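Local coordinates for alpha-toxin (Clostridium novyi, PDB 2VK9), which belongs to the large clostridial toxins and is seen here as its catalytic domain, built on the GT-A glycosyltransferase fold, at residues A[96-101]-A[125-130]; A[183-188]-A[259-264]; A[15-20]-A[66-71]; A[444-449]-A[494-499]. All coordinates share one frame; numbering follows the deposited sequence.

Interaction 1: A[96-101]-A[125-130]; sequences ASKNLS and KDYNIR
K98 O accepts from N128 N at 2.9 Å, and from there the two backbones run parallel: L100 N gives its hydrogen to N128 O at 2.9 Å, and R130 N to L100 O at 2.9 Å. N99 pairs with N128, L100 with I129, S101 with R130. L100 and I129 lie alongside each other on one face, pointing the same way, L100 CD2 3.9 Å from I129 CG1. Branched aliphatic groups suit this face because helix 111-123 covers it through W120 and Y117: strand 99-103, that helix and strand 128-133 form a beta-alpha-beta unit of the GT-A sheet. On the face of N99 and R130, R130 NH1 reaches N99 OD1 near the guanidinium plane in a weak bond of 3.3 Å. One water joins R130 NH1, S101 OG and N128 O, giving the arginine a second partner there. Ahead of the strands, K98 crosses Y127 at about a right angle, its CB 3.9 Å above the Y127 ring plane and offset toward the rim, a CH-pi contact. Beyond CG the lysine chain stays extended (chi2 -172°), and NZ forms a 3.2 Å salt bridge with D126 OD2, met on the anti side and 35° out of the carboxylate plane. K98 NZ has its stronger acidic partner in D362, outside the two segments, while G361 O holds Y127 OH and so helps fix the ring beneath the lysine.

Interaction 2: A[183-188]-A[259-264]; sequences RYKREL and QTNNLA
K185 NZ is met by several backbone carbonyls, each bond weak: T260 O and Q259 O both accept from it at 3.4 Å, and L460 O of a nearby loop adds another. Q259 and T260 lie near the end of helix 247-259, where carbonyls tend to lack helical N-H partners. A long, flexible cation is a fitting partner there, and the partial negative charge of a helix C-terminus would be expected to steady the ammonium group. The aliphatic part of K185 runs along Q259 O: CD lies 3.3 Å from Q259 O before the chain bends at chi3 (148°), the torsion that sets CE. K185 and N261 slide past each other in opposite directions, with K185 CE 3.9 Å from N261 OD1. The amide's other branch turns to a leucine, N261 ND2 sitting 4.2 Å from L188 CD2, while L143 of helix 140-157 packs against both side chains. N261 ND2 is spent mainly on L257 O, which fixes the amide between lysine and leucine. Q259 and T260 set out away from the lysine, though T260 CB still touches its NZ; their polar ends bond Q417 and E256. N261 is the first residue to leave helical geometry, with phi +54°, a conformation that asparagine tolerates well; N262 then serves as N-cap of helix 263-278. K185 of helix 173-195 thus packs on a helix-to-helix link, for which an asparagine in left-handed helical conformation ending one helix and an N-cap opening the next are typical.

Interaction 3: A[15-20]-A[66-71]; sequences PLKRKE and SGRNLA
R68 pushes its guanidinium into the bend of residues 17-20 and there makes the close-packed half of the contact. NH1 donates to R18 O at 3.1 Å, almost straight (175°) and in the guanidinium plane; NH2 donates to K17 O at 3.2 Å, approaching from above that carbonyl's plane. A bend at chi3 (146°), which sets NE, goes with this reach, and NE itself is bound by A12 O. Flat, with five N-H bonds, arginine is suited to collect backbone carbonyls from a loop that has no regular structure. E20 OE2 forms a salt bridge with NH1, although the modelled separation is too short to be taken literally. Over one face of the guanidinium lies the extended K17 chain, its CD 3.6 Å above the plane of R68. Toward solvent the contact thins out. K17 NZ stands 3.7 Å from S66 OG and reaches E20 OE1 at 3.5 Å in a salt bridge, while R18 and K19 start away from R68 and add little surface. S66 is occupied nearer home: its OG accepts from R68 N at 3.1 Å, a capping bond at the turn before helix 69-90 of the N-terminal helical domain, and also bonds Y59 OH, which meets E20 OE1 too. With K17 NZ and R68 NH1 only 4.7 Å apart, two like charges share one carboxylate; E20 would therefore be expected to stay ionised and to offset their repulsion.

Interaction 4: A[444-449]-A[494-499]; sequences NLSMDG and TFDMLS
S446 OG donates to D496 OD1 at 2.7 Å, joining the N-cap of helix 447-453 to a loop that begins with an ST turn at T494, in the catalytic domain of the toxin. The polar contacts centre on that hydroxyl. Set between the backbone N and the carbonyl carbon, OG also accepts from G449 N at 3.3 Å, nearly straight at 177°, and weakly from D448 N. Serine suits an N-cap because one short side chain can accept the helix's first N-H groups and still donate its own proton outward. It meets D496 OD1 on the syn side, 33° out of the carboxylate plane. Across the way, T494 OG1 takes D496 N at 2.7 Å and so steadies the backbone from which the aspartate reaches. Charge is less favourable: D448 OD2 and D496 OD1 are 3.8 Å apart, a like-charge approach that the N-terminal end of the helix may ease. The remaining contacts are van der Waals packing. G449 CA lies 3.6 Å from F495 CB; glycine suits the spot because L445 CB already occupies the space beside it. The phenylalanine ring meets F452 and packs against helix 396-422. D448 CB rests on F495 O. M497 crosses D448 obliquely; its chain bends at chi3 (-103°), which places the methyl CE 3.5 Å from D448 CG.

How the interactions relate
Along the chain each contact closes before the next opens, in the order interaction 3, interaction 1, interaction 2, interaction 4. None touches another. Interactions 1 and 2 both belong to the GT-A catalytic domain, their centres about 34 Å apart and their nearest atoms about 13 Å. Interaction 3, in the N-terminal helical part, has its centre about 44 Å from the chain's centre; helix 69-90, on which its second segment lies, leads on to strand 99-103 of interaction 1, yet those two contacts are about 54 Å apart between centres. Interaction 4 is closer to interaction 3, about 29 Å between centres, on the same side of the chain's centre, whereas interactions 1 and 4 lie on opposite sides of it.

Interaction 1: A[96-101]-A[125-130]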
loop_
_atom_site.group_PDB
_atom_site.type_symbol
_atom_site.label_atom_id
_atom_site.label_comp_id
_atom_site.label_asym_id
_atom_site.label_seq_id
_atom_site.Cartn_x
_atom_site.Cartn_y
_atom_site.Cartn_z
ATOM N N ALA A 96 6.886 8.481 17.593
ATOM C CA ALA A 96 6.812 7.131 17.059
ATOM C C ALA A 96 7.937 6.294 17.617
ATOM O O ALA A 96 9.040 6.796 17.818
ATOM C CB ALA A 96 6.901 7.171 15.571
ATOM N N SER A 97 7.658 5.021 17.877
ATOM C CA SER A 97 8.695 4.082 18.310
ATOM C C SER A 97 9.877 4.138 17.352
ATOM O O SER A 97 9.696 4.335 16.150
ATOM C CB SER A 97 8.157 2.651 18.371
ATOM O OG SER A 97 7.071 2.546 19.271
ATOM N N LYS A 98 11.085 3.970 17.880
ATOM C CA LYS A 98 12.278 4.022 17.045
ATOM C C LYS A 98 12.616 2.663 16.453
ATOM O O LYS A 98 13.654 2.059 16.724
ATOM C CB LYS A 98 13.432 4.677 17.782
ATOM C CG LYS A 98 13.177 6.162 17.880
ATOM C CD LYS A 98 14.325 6.918 18.411
ATOM C CE LYS A 98 13.963 8.369 18.494
ATOM N NZ LYS A 98 15.201 9.176 18.703
ATOM N N ASN A 99 11.676 2.204 15.639
ATOM C CA ASN A 99 11.827 1.030 14.832
ATOM C C ASN A 99 11.729 1.448 13.393
ATOM O O ASN A 99 10.839 2.208 13.030
ATOM C CB ASN A 99 10.718 0.050 15.155
ATOM C CG ASN A 99 10.806 -0.463 16.563
ATOM O OD1 ASN A 99 11.893 -0.803 17.046
ATOM N ND2 ASN A 99 9.668 -0.527 17.241
ATOM N N LEU A 100 12.660 0.970 12.578
ATOM C CA LEU A 100 12.571 1.163 11.144
ATOM C C LEU A 100 12.544 -0.204 10.499
ATOM O O LEU A 100 13.443 -1.009 10.717
ATOM C CB LEU A 100 13.761 1.981 10.650
ATOM C CG LEU A 100 13.953 2.199 9.148
ATOM C CD1 LEU A 100 12.776 2.938 8.553
ATOM C CD2 LEU A 100 15.237 2.962 8.904
ATOM N N SER A 101 11.507 -0.484 9.721
ATOM C CA SER A 101 11.354 -1.823 9.173
ATOM C C SER A 101 11.313 -1.828 7.669
ATOM O O SER A 101 10.724 -0.946 7.059
ATOM C CB SER A 101 10.097 -2.484 9.716
ATOM O OG SER A 101 10.199 -2.675 11.117
ATOM N N LYS A 125 21.242 5.757 13.441
ATOM C CA LYS A 125 21.841 4.835 14.399
ATOM C C LYS A 125 21.076 4.773 15.713
ATOM O O LYS A 125 21.327 3.901 16.538
ATOM C CB LYS A 125 23.299 5.199 14.664
ATOM C CG LYS A 125 24.218 4.913 13.508
ATOM C CD LYS A 125 25.607 5.419 13.816
ATOM C CE LYS A 125 26.397 5.659 12.538
ATOM N NZ LYS A 125 27.606 6.485 12.831
ATOM N N ASP A 126 20.146 5.705 15.896
ATOM C CA ASP A 126 19.257 5.720 17.056
ATOM C C ASP A 126 17.977 4.895 16.844
ATOM O O ASP A 126 17.071 4.927 17.675
ATOM C CB ASP A 126 18.903 7.165 17.422
ATOM C CG ASP A 126 18.274 7.943 16.258
ATOM O OD1 ASP A 126 18.500 7.574 15.083
ATOM O OD2 ASP A 126 17.554 8.938 16.523
ATOM N N TYR A 127 17.911 4.160 15.734
ATOM C CA TYR A 127 16.786 3.276 15.433
ATOM C C TYR A 127 17.188 1.803 15.511
ATOM O O TYR A 127 18.339 1.450 15.245
ATOM C CB TYR A 127 16.239 3.588 14.038
ATOM C CG TYR A 127 15.273 4.753 14.008
ATOM C CD1 TYR A 127 15.725 6.070 14.146
ATOM C CD2 TYR A 127 13.904 4.541 13.847
ATOM C CE1 TYR A 127 14.833 7.146 14.126
ATOM C CE2 TYR A 127 13.004 5.611 13.831
ATOM C CZ TYR A 127 13.477 6.905 13.973
ATOM O OH TYR A 127 12.596 7.953 13.960
ATOM N N ASN A 128 16.252 0.946 15.906
ATOM C CA ASN A 128 16.398 -0.475 15.683
ATOM C C ASN A 128 15.876 -0.720 14.281
ATOM O O ASN A 128 14.679 -0.525 13.999
ATOM C CB ASN A 128 15.620 -1.301 16.707
ATOM C CG ASN A 128 16.203 -1.201 18.108
ATOM O OD1 ASN A 128 17.371 -0.888 18.279
ATOM N ND2 ASN A 128 15.385 -1.470 19.114
ATOM N N ILE A 129 16.793 -1.106 13.396
ATOM C CA ILE A 129 16.486 -1.297 11.997
ATOM C C ILE A 129 16.396 -2.780 11.702
ATOM O O ILE A 129 17.292 -3.547 12.055
ATOM C CB ILE A 129 17.516 -0.606 11.098
ATOM C CG1 ILE A 129 17.515 0.896 11.379
ATOM C CG2 ILE A 129 17.174 -0.837 9.644
ATOM C CD1 ILE A 129 18.596 1.670 10.681
ATOM N N ARG A 130 15.300 -3.193 11.081
ATOM C CA ARG A 130 15.118 -4.596 10.755
ATOM C C ARG A 130 14.689 -4.741 9.320
ATOM O O ARG A 130 14.028 -3.874 8.760
ATOM C CB ARG A 130 14.063 -5.241 11.647
ATOM C CG ARG A 130 14.445 -5.488 13.093
ATOM C CD ARG A 130 13.191 -5.925 13.837
ATOM N NE ARG A 130 13.295 -5.864 15.291
ATOM C CZ ARG A 130 13.098 -4.771 16.030
ATOM N NH1 ARG A 130 12.790 -3.607 15.470
ATOM N NH2 ARG A 130 13.214 -4.845 17.344
HETATM O O HOH W 1 12.437 -2.695 13.053
#

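Interaction 2: A[183-188]-A[259-264]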
loop_
_atom_site.group_PDB
_atom_site.type_symbol
_atom_site.label_atom_id
_atom_site.label_comp_id
_atom_site.label_asym_id
_atom_site.label_seq_id
_atom_site.Cartn_x
_atom_site.Cartn_y
_atom_site.Cartn_z
ATOM N N ARG A 183 -5.622 -22.956 -14.269
ATOM C CA ARG A 183 -5.488 -24.389 -13.978
ATOM C C ARG A 183 -4.243 -24.712 -13.148
ATOM O O ARG A 183 -4.292 -25.568 -12.259
ATOM C CB ARG A 183 -5.479 -25.205 -15.277
ATOM C CG ARG A 183 -6.821 -25.803 -15.654
ATOM C CD ARG A 183 -6.785 -26.353 -17.072
ATOM N NE ARG A 183 -8.062 -26.972 -17.435
ATOM C CZ ARG A 183 -8.652 -26.852 -18.625
ATOM N NH1 ARG A 183 -8.093 -26.120 -19.589
ATOM N NH2 ARG A 183 -9.820 -27.454 -18.846
ATOM N N TYR A 184 -3.138 -24.033 -13.453
ATOM C CA TYR A 184 -1.903 -24.190 -12.710
ATOM C C TYR A 184 -2.110 -23.769 -11.266
ATOM O O TYR A 184 -1.778 -24.510 -10.341
ATOM C CB TYR A 184 -0.778 -23.367 -13.341
ATOM C CG TYR A 184 -0.277 -23.873 -14.683
ATOM C CD1 TYR A 184 0.402 -23.024 -15.558
ATOM C CD2 TYR A 184 -0.471 -25.195 -15.075
ATOM C CE1 TYR A 184 0.876 -23.482 -16.789
ATOM C CE2 TYR A 184 -0.005 -25.658 -16.299
ATOM C CZ TYR A 184 0.667 -24.798 -17.152
ATOM O OH TYR A 184 1.127 -25.266 -18.367
ATOM N N LYS A 185 -2.683 -22.581 -11.083
ATOM C CA LYS A 185 -2.940 -22.027 -9.755
ATOM C C LYS A 185 -3.863 -22.942 -8.975
ATOM O O LYS A 185 -3.720 -23.096 -7.763
ATOM C CB LYS A 185 -3.563 -20.634 -9.861
ATOM C CG LYS A 185 -2.624 -19.575 -10.392
ATOM C CD LYS A 185 -3.297 -18.224 -10.460
ATOM C CE LYS A 185 -2.286 -17.110 -10.226
ATOM N NZ LYS A 185 -2.939 -15.818 -9.834
ATOM N N ARG A 186 -4.802 -23.555 -9.684
ATOM C CA ARG A 186 -5.796 -24.393 -9.054
ATOM C C ARG A 186 -5.192 -25.707 -8.582
ATOM O O ARG A 186 -5.569 -26.230 -7.528
ATOM C CB ARG A 186 -6.969 -24.636 -9.993
ATOM C CG ARG A 186 -8.267 -24.730 -9.238
ATOM C CD ARG A 186 -9.439 -25.091 -10.114
ATOM N NE ARG A 186 -10.460 -25.717 -9.283
ATOM C CZ ARG A 186 -10.707 -27.024 -9.246
ATOM N NH1 ARG A 186 -10.036 -27.862 -10.028
ATOM N NH2 ARG A 186 -11.646 -27.492 -8.436
ATOM N N GLU A 187 -4.240 -26.226 -9.352
ATOM C CA GLU A 187 -3.558 -27.464 -8.987
ATOM C C GLU A 187 -2.495 -27.246 -7.922
ATOM O O GLU A 187 -2.229 -28.137 -7.113
ATOM C CB GLU A 187 -2.979 -28.145 -10.223
ATOM C CG GLU A 187 -4.055 -28.896 -11.009
ATOM C CD GLU A 187 -3.513 -29.629 -12.223
ATOM O OE1 GLU A 187 -2.766 -29.007 -13.028
ATOM O OE2 GLU A 187 -3.847 -30.831 -12.374
ATOM N N LEU A 188 -1.899 -26.055 -7.925
ATOM C CA LEU A 188 -0.978 -25.663 -6.871
ATOM C C LEU A 188 -1.715 -25.562 -5.544
ATOM O O LEU A 188 -1.192 -25.984 -4.522
ATOM C CB LEU A 188 -0.251 -24.351 -7.203
ATOM C CG LEU A 188 0.754 -23.838 -6.157
ATOM C CD1 LEU A 188 2.008 -24.690 -6.072
ATOM C CD2 LEU A 188 1.125 -22.402 -6.403
ATOM N N GLN A 259 -2.110 -18.761 -3.950
ATOM C CA GLN A 259 -3.216 -18.669 -4.900
ATOM C C GLN A 259 -3.003 -17.600 -5.985
ATOM O O GLN A 259 -3.351 -17.824 -7.143
ATOM C CB GLN A 259 -4.540 -18.457 -4.149
ATOM C CG GLN A 259 -5.768 -18.158 -5.015
ATOM C CD GLN A 259 -7.020 -17.903 -4.173
ATOM O OE1 GLN A 259 -7.618 -18.840 -3.614
ATOM N NE2 GLN A 259 -7.420 -16.628 -4.074
ATOM N N THR A 260 -2.434 -16.451 -5.622
ATOM C CA THR A 260 -2.263 -15.375 -6.604
ATOM C C THR A 260 -0.828 -15.058 -6.929
ATOM O O THR A 260 -0.565 -14.306 -7.864
ATOM C CB THR A 260 -2.951 -14.058 -6.188
ATOM O OG1 THR A 260 -2.222 -13.442 -5.117
ATOM C CG2 THR A 260 -4.375 -14.314 -5.764
ATOM N N ASN A 261 0.096 -15.604 -6.146
ATOM C CA ASN A 261 1.527 -15.411 -6.388
ATOM C C ASN A 261 1.919 -13.925 -6.487
ATOM O O ASN A 261 2.772 -13.515 -7.296
ATOM C CB ASN A 261 1.965 -16.222 -7.613
ATOM C CG ASN A 261 1.551 -17.692 -7.512
ATOM O OD1 ASN A 261 1.017 -18.264 -8.460
ATOM N ND2 ASN A 261 1.775 -18.298 -6.346
ATOM N N ASN A 262 1.287 -13.121 -5.646
ATOM C CA ASN A 262 1.534 -11.702 -5.648
ATOM C C ASN A 262 2.296 -11.240 -4.406
ATOM O O ASN A 262 1.729 -11.079 -3.318
ATOM C CB ASN A 262 0.224 -10.946 -5.838
ATOM C CG ASN A 262 0.425 -9.452 -6.004
ATOM O OD1 ASN A 262 1.541 -8.929 -5.944
ATOM N ND2 ASN A 262 -0.676 -8.753 -6.199
ATOM N N LEU A 263 3.594 -11.030 -4.591
ATOM C CA LEU A 263 4.475 -10.645 -3.502
ATOM C C LEU A 263 4.227 -9.222 -3.033
ATOM O O LEU A 263 4.324 -8.943 -1.845
ATOM C CB LEU A 263 5.937 -10.858 -3.890
ATOM C CG LEU A 263 6.345 -12.316 -4.141
ATOM C CD1 LEU A 263 7.671 -12.402 -4.861
ATOM C CD2 LEU A 263 6.395 -13.121 -2.840
ATOM N N ALA A 264 3.880 -8.328 -3.954
ATOM C CA ALA A 264 3.496 -6.974 -3.579
ATOM C C ALA A 264 2.295 -6.998 -2.629
ATOM O O ALA A 264 2.271 -6.281 -1.626
ATOM C CB ALA A 264 3.196 -6.140 -4.801
#

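Interaction 3: A[15-20]-A[66-71]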
loop_
_atom_site.group_PDB
_atom_site.type_symbol
_atom_site.label_atom_id
_atom_site.label_comp_id
_atom_site.label_asym_id
_atom_site.label_seq_id
_atom_site.Cartn_x
_atom_site.Cartn_y
_atom_site.Cartn_z
ATOM N N PRO A 15 -38.743 28.645 12.624
ATOM C CA PRO A 15 -39.801 29.384 13.334
ATOM C C PRO A 15 -41.027 28.538 13.651
ATOM O O PRO A 15 -41.602 27.920 12.761
ATOM C CB PRO A 15 -40.181 30.492 12.352
ATOM C CG PRO A 15 -38.997 30.686 11.513
ATOM C CD PRO A 15 -38.245 29.391 11.453
ATOM N N LEU A 16 -41.386 28.469 14.914
ATOM C CA LEU A 16 -42.550 27.751 15.422
ATOM C C LEU A 16 -42.444 26.257 15.141
ATOM O O LEU A 16 -43.522 25.566 15.093
ATOM C CB LEU A 16 -43.835 28.313 14.810
ATOM C CG LEU A 16 -44.180 29.761 15.167
ATOM C CD1 LEU A 16 -45.399 30.229 14.388
ATOM C CD2 LEU A 16 -44.405 29.906 16.664
ATOM N N LYS A 17 -41.277 25.699 15.012
ATOM C CA LYS A 17 -41.101 24.255 14.881
ATOM C C LYS A 17 -40.632 23.659 16.202
ATOM O O LYS A 17 -39.603 24.072 16.745
ATOM C CB LYS A 17 -40.128 23.906 13.751
ATOM C CG LYS A 17 -39.625 22.497 13.803
ATOM C CD LYS A 17 -39.057 22.039 12.481
ATOM C CE LYS A 17 -38.888 20.529 12.507
ATOM N NZ LYS A 17 -38.843 19.913 11.172
ATOM N N ARG A 18 -41.407 22.696 16.708
ATOM C CA ARG A 18 -41.101 21.986 17.954
ATOM C C ARG A 18 -39.789 21.241 17.841
ATOM O O ARG A 18 -39.426 20.779 16.759
ATOM C CB ARG A 18 -42.216 21.001 18.303
ATOM C CG ARG A 18 -43.524 21.666 18.731
ATOM C CD ARG A 18 -44.624 20.630 19.019
ATOM N NE ARG A 18 -44.462 19.984 20.330
ATOM C CZ ARG A 18 -44.811 20.534 21.499
ATOM N NH1 ARG A 18 -45.345 21.752 21.548
ATOM N NH2 ARG A 18 -44.621 19.866 22.632
ATOM N N LYS A 19 -39.068 21.150 18.953
ATOM C CA LYS A 19 -37.820 20.397 18.993
ATOM C C LYS A 19 -38.152 18.910 19.036
ATOM O O LYS A 19 -38.958 18.476 19.853
ATOM C CB LYS A 19 -36.986 20.786 20.219
ATOM C CG LYS A 19 -36.354 22.186 20.196
ATOM C CD LYS A 19 -36.011 22.617 21.628
ATOM C CE LYS A 19 -35.208 23.898 21.674
ATOM N NZ LYS A 19 -35.922 25.108 21.143
ATOM N N GLU A 20 -37.546 18.132 18.146
ATOM C CA GLU A 20 -37.717 16.690 18.172
ATOM C C GLU A 20 -36.839 16.083 19.281
ATOM O O GLU A 20 -35.809 16.665 19.646
ATOM C CB GLU A 20 -37.384 16.083 16.811
ATOM C CG GLU A 20 -38.124 16.701 15.617
ATOM C CD GLU A 20 -37.336 17.823 14.916
ATOM O OE1 GLU A 20 -37.368 17.882 13.664
ATOM O OE2 GLU A 20 -36.677 18.639 15.605
ATOM N N SER A 66 -36.060 17.685 6.798
ATOM C CA SER A 66 -36.089 18.702 7.851
ATOM C C SER A 66 -35.341 19.950 7.462
ATOM O O SER A 66 -34.356 19.894 6.738
ATOM C CB SER A 66 -35.503 18.176 9.151
ATOM O OG SER A 66 -35.386 19.224 10.095
ATOM N N GLY A 67 -35.811 21.079 7.966
ATOM C CA GLY A 67 -35.209 22.357 7.662
ATOM C C GLY A 67 -33.968 22.585 8.474
ATOM O O GLY A 67 -33.215 23.505 8.185
ATOM N N ARG A 68 -33.760 21.742 9.487
ATOM C CA ARG A 68 -32.599 21.830 10.389
ATOM C C ARG A 68 -31.342 21.202 9.790
ATOM O O ARG A 68 -30.244 21.440 10.282
ATOM C CB ARG A 68 -32.895 21.155 11.737
ATOM C CG ARG A 68 -34.172 21.615 12.408
ATOM C CD ARG A 68 -34.222 21.309 13.896
ATOM N NE ARG A 68 -34.957 22.376 14.584
ATOM C CZ ARG A 68 -36.141 22.241 15.174
ATOM N NH1 ARG A 68 -36.761 21.074 15.204
ATOM N NH2 ARG A 68 -36.706 23.286 15.753
ATOM N N ASN A 69 -31.509 20.406 8.734
ATOM C CA ASN A 69 -30.414 19.626 8.162
ATOM C C ASN A 69 -29.197 20.410 7.732
ATOM O O ASN A 69 -28.077 20.016 8.034
ATOM C CB ASN A 69 -30.898 18.762 7.010
ATOM C CG ASN A 69 -31.686 17.571 7.478
ATOM O OD1 ASN A 69 -31.818 17.330 8.677
ATOM N ND2 ASN A 69 -32.223 16.810 6.530
ATOM N N LEU A 70 -29.411 21.509 7.004
ATOM C CA LEU A 70 -28.295 22.300 6.499
ATOM C C LEU A 70 -27.459 22.868 7.639
ATOM O O LEU A 70 -26.242 22.829 7.612
ATOM C CB LEU A 70 -28.803 23.433 5.604
ATOM C CG LEU A 70 -27.736 24.339 4.985
ATOM C CD1 LEU A 70 -26.835 23.545 4.052
ATOM C CD2 LEU A 70 -28.379 25.506 4.253
ATOM N N ALA A 71 -28.153 23.348 8.676
ATOM C CA ALA A 71 -27.478 23.856 9.854
ATOM C C ALA A 71 -26.663 22.756 10.538
ATOM O O ALA A 71 -25.535 22.988 10.984
ATOM C CB ALA A 71 -28.482 24.450 10.816
#

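Interaction 4: A[444-449]-A[494-499]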
loop_
_atom_site.group_PDB
_atom_site.type_symbol
_atom_site.label_atom_id
_atom_site.label_comp_id
_atom_site.label_asym_id
_atom_site.label_seq_id
_atom_site.Cartn_x
_atom_site.Cartn_y
_atom_site.Cartn_z
ATOM N N ASN A 444 -27.206 0.442 -2.060
ATOM C CA ASN A 444 -26.761 1.838 -2.180
ATOM C C ASN A 444 -25.278 2.039 -1.862
ATOM O O ASN A 444 -24.910 2.295 -0.711
ATOM C CB ASN A 444 -27.606 2.759 -1.282
ATOM C CG ASN A 444 -29.068 2.847 -1.717
ATOM O OD1 ASN A 444 -29.375 3.038 -2.904
ATOM N ND2 ASN A 444 -29.976 2.722 -0.742
ATOM N N LEU A 445 -24.430 1.920 -2.874
ATOM C CA LEU A 445 -22.998 2.121 -2.690
ATOM C C LEU A 445 -22.516 3.368 -3.424
ATOM O O LEU A 445 -22.946 3.597 -4.562
ATOM C CB LEU A 445 -22.218 0.895 -3.170
ATOM C CG LEU A 445 -22.453 -0.404 -2.395
ATOM C CD1 LEU A 445 -21.725 -1.562 -3.057
ATOM C CD2 LEU A 445 -22.019 -0.250 -0.945
ATOM N N SER A 446 -21.658 4.137 -2.778
ATOM C CA SER A 446 -21.077 5.339 -3.388
ATOM C C SER A 446 -20.301 4.987 -4.653
ATOM O O SER A 446 -20.014 3.816 -4.904
ATOM C CB SER A 446 -20.153 6.048 -2.399
ATOM O OG SER A 446 -18.960 5.307 -2.195
ATOM N N MET A 447 -19.957 6.000 -5.441
ATOM C CA MET A 447 -19.128 5.802 -6.625
ATOM C C MET A 447 -17.976 4.824 -6.334
ATOM O O MET A 447 -17.642 3.972 -7.164
ATOM C CB MET A 447 -18.583 7.148 -7.123
ATOM C CG MET A 447 -17.903 7.101 -8.499
ATOM S SD MET A 447 -19.052 6.823 -9.881
ATOM C CE MET A 447 -19.753 8.479 -10.092
ATOM N N ASP A 448 -17.404 4.945 -5.137
ATOM C CA ASP A 448 -16.255 4.140 -4.724
ATOM C C ASP A 448 -16.615 2.717 -4.282
ATOM O O ASP A 448 -15.971 1.755 -4.708
ATOM C CB ASP A 448 -15.461 4.872 -3.640
ATOM C CG ASP A 448 -14.672 6.050 -4.191
ATOM O OD1 ASP A 448 -14.150 5.949 -5.325
ATOM O OD2 ASP A 448 -14.562 7.077 -3.486
ATOM N N GLY A 449 -17.635 2.591 -3.435
ATOM C CA GLY A 449 -18.137 1.285 -3.020
ATOM C C GLY A 449 -18.432 0.400 -4.217
ATOM O O GLY A 449 -18.132 -0.799 -4.208
ATOM N N THR A 494 -15.615 2.179 5.422
ATOM C CA THR A 494 -16.059 2.883 4.231
ATOM C C THR A 494 -15.177 2.528 3.047
ATOM O O THR A 494 -14.016 2.168 3.221
ATOM C CB THR A 494 -16.076 4.414 4.409
ATOM O OG1 THR A 494 -16.423 5.022 3.159
ATOM C CG2 THR A 494 -14.718 4.940 4.836
ATOM N N PHE A 495 -15.730 2.629 1.846
ATOM C CA PHE A 495 -14.922 2.517 0.639
ATOM C C PHE A 495 -14.607 3.908 0.119
ATOM O O PHE A 495 -14.008 4.062 -0.941
ATOM C CB PHE A 495 -15.630 1.683 -0.435
ATOM C CG PHE A 495 -15.900 0.266 -0.023
ATOM C CD1 PHE A 495 -17.117 -0.086 0.543
ATOM C CD2 PHE A 495 -14.934 -0.716 -0.193
ATOM C CE1 PHE A 495 -17.370 -1.397 0.939
ATOM C CE2 PHE A 495 -15.178 -2.026 0.203
ATOM C CZ PHE A 495 -16.404 -2.368 0.766
ATOM N N ASP A 496 -15.005 4.926 0.874
ATOM C CA ASP A 496 -14.813 6.295 0.423
ATOM C C ASP A 496 -13.406 6.806 0.653
ATOM O O ASP A 496 -12.666 6.284 1.481
ATOM C CB ASP A 496 -15.848 7.239 1.040
ATOM C CG ASP A 496 -17.220 7.073 0.418
ATOM O OD1 ASP A 496 -17.316 7.037 -0.834
ATOM O OD2 ASP A 496 -18.202 6.974 1.184
ATOM N N MET A 497 -13.046 7.830 -0.104
ATOM C CA MET A 497 -11.720 8.411 -0.040
ATOM C C MET A 497 -11.778 9.884 0.321
ATOM O O MET A 497 -12.832 10.513 0.253
ATOM C CB MET A 497 -10.986 8.185 -1.353
ATOM C CG MET A 497 -10.338 6.829 -1.390
ATOM S SD MET A 497 -10.182 6.124 -3.034
ATOM C CE MET A 497 -11.533 4.930 -3.018
ATOM N N LEU A 498 -10.629 10.431 0.689
ATOM C CA LEU A 498 -10.558 11.742 1.311
ATOM C C LEU A 498 -10.102 12.764 0.281
ATOM O O LEU A 498 -9.382 12.419 -0.654
ATOM C CB LEU A 498 -9.537 11.644 2.440
ATOM C CG LEU A 498 -9.696 12.429 3.730
ATOM C CD1 LEU A 498 -10.928 11.991 4.498
ATOM C CD2 LEU A 498 -8.446 12.173 4.533
ATOM N N SER A 499 -10.517 14.015 0.440
ATOM C CA SER A 499 -10.072 15.067 -0.483
ATOM C C SER A 499 -8.602 15.416 -0.241
ATOM O O SER A 499 -8.113 15.243 0.875
ATOM C CB SER A 499 -10.921 16.315 -0.309
ATOM O OG SER A 499 -10.713 16.868 0.977
#